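Local structure of protein MJ1225 (Methanocaldococcus jannaschii, 3KH5) at residues 243-246 against 247-250. The protein is of unknown function but binds AMP and ADP through its CBS domains and is a putative archaeal homologue of the gamma subunit of AMPK. Sequence-based numbering, arbitrary orientation.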
# COMPACT_ATOMS: atom_id res chain seq x y z
N LYS A 243 -7.29 -2.13 -21.03
CA LYS A 243 -8.50 -1.46 -20.55
C LYS A 243 -9.34 -2.37 -19.65
O LYS A 243 -9.88 -1.90 -18.65
CB LYS A 243 -9.35 -0.89 -21.70
CG LYS A 243 -10.58 -0.11 -21.22
CD LYS A 243 -11.18 0.75 -22.32
CE LYS A 243 -12.66 1.06 -22.00
NZ LYS A 243 -13.30 1.88 -23.07
N LYS A 244 -9.45 -3.65 -19.99
CA LYS A 244 -10.17 -4.60 -19.15
C LYS A 244 -9.50 -4.70 -17.77
O LYS A 244 -10.17 -4.59 -16.74
CB LYS A 244 -10.27 -5.98 -19.82
CG LYS A 244 -10.57 -7.13 -18.85
CD LYS A 244 -10.56 -8.48 -19.57
CE LYS A 244 -10.38 -9.63 -18.59
NZ LYS A 244 -11.58 -9.85 -17.73
N ILE A 245 -8.19 -4.90 -17.78
CA ILE A 245 -7.41 -5.00 -16.54
C ILE A 245 -7.52 -3.72 -15.70
O ILE A 245 -7.85 -3.79 -14.50
CB ILE A 245 -5.94 -5.42 -16.81
CG1 ILE A 245 -5.88 -6.84 -17.40
CG2 ILE A 245 -5.09 -5.32 -15.54
CD1 ILE A 245 -6.71 -7.90 -16.65
N ALA A 246 -7.27 -2.56 -16.31
CA ALA A 246 -7.43 -1.26 -15.64
C ALA A 246 -8.81 -1.09 -15.00
O ALA A 246 -8.92 -0.59 -13.88
CB ALA A 246 -7.15 -0.12 -16.61
N GLU A 247 -9.85 -1.52 -15.72
CA GLU A 247 -11.21 -1.43 -15.21
C GLU A 247 -11.45 -2.32 -13.99
O GLU A 247 -12.09 -1.91 -13.03
CB GLU A 247 -12.21 -1.76 -16.32
CG GLU A 247 -13.68 -1.63 -15.91
CD GLU A 247 -14.63 -1.90 -17.06
OE1 GLU A 247 -15.62 -1.16 -17.20
OE2 GLU A 247 -14.38 -2.86 -17.83
N ILE A 248 -10.92 -3.55 -14.05
CA ILE A 248 -10.99 -4.47 -12.91
C ILE A 248 -10.37 -3.86 -11.65
O ILE A 248 -10.96 -3.93 -10.57
CB ILE A 248 -10.37 -5.85 -13.25
CG1 ILE A 248 -11.33 -6.65 -14.14
CG2 ILE A 248 -10.08 -6.65 -11.97
CD1 ILE A 248 -10.62 -7.64 -15.05
N MET A 249 -9.19 -3.25 -11.78
CA MET A 249 -8.49 -2.63 -10.65
C MET A 249 -9.32 -1.53 -10.00
O MET A 249 -9.54 -1.52 -8.78
CB MET A 249 -7.15 -2.03 -11.10
CG MET A 249 -6.13 -3.04 -11.59
SD MET A 249 -4.71 -2.24 -12.37
CE MET A 249 -3.61 -3.63 -12.58
N VAL A 250 -9.79 -0.62 -10.84
CA VAL A 250 -10.45 0.60 -10.43
C VAL A 250 -11.87 0.36 -9.85
O VAL A 250 -12.31 1.10 -8.97
CB VAL A 250 -10.41 1.58 -11.63
CG1 VAL A 250 -11.76 2.40 -11.82
CG2 VAL A 250 -9.19 2.52 -11.54
O HOH W 1 -13.03 -5.35 -16.88
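The flat carboxylate of Glu247 and the peptide carbonyl of Lys244 are joined by one water, which donates to Glu247 OE2 and to Lys244 O at 3.0 Å each. The same carbonyl oxygen accepts Ile248 N at 3.0 Å, with the donor tilted 18° from the carbonyl plane, so two bonds grip it. Ile248 CD1 lies 3.5 Å from Lys244 O, and the two side chains run out from the helix together. With CG anti to the backbone N (chi1 160°), Lys244 lays CG and CE against the CD1 methyl and, bending at chi4 (71°), leaves NZ 3.6 Å from Ile248 CD1. An apolar chain with a charged end suits this half-exposed face. Both segments belong to helix 242-252 of the fourth CBS motif, an amphipathic helix whose i to i+4 bonds run from Glu247 N to Lys243 O through Val250 N to Ala246 O. On its buried side Ile245 CG2 meets the terminal methyl of Met249, CE, at 3.7 Å, rigid branched chain against supple thioether, and both rest on Leu257 of strand 256-260. Ala246 is small enough to let helix 133-140 and helix 272-275 come close, through Ile137 and Val275. One turn on, Val250 touches Ile137 too, and its carbonyl accepts a hydrogen bond from Arg138, a residue of an ADP pocket.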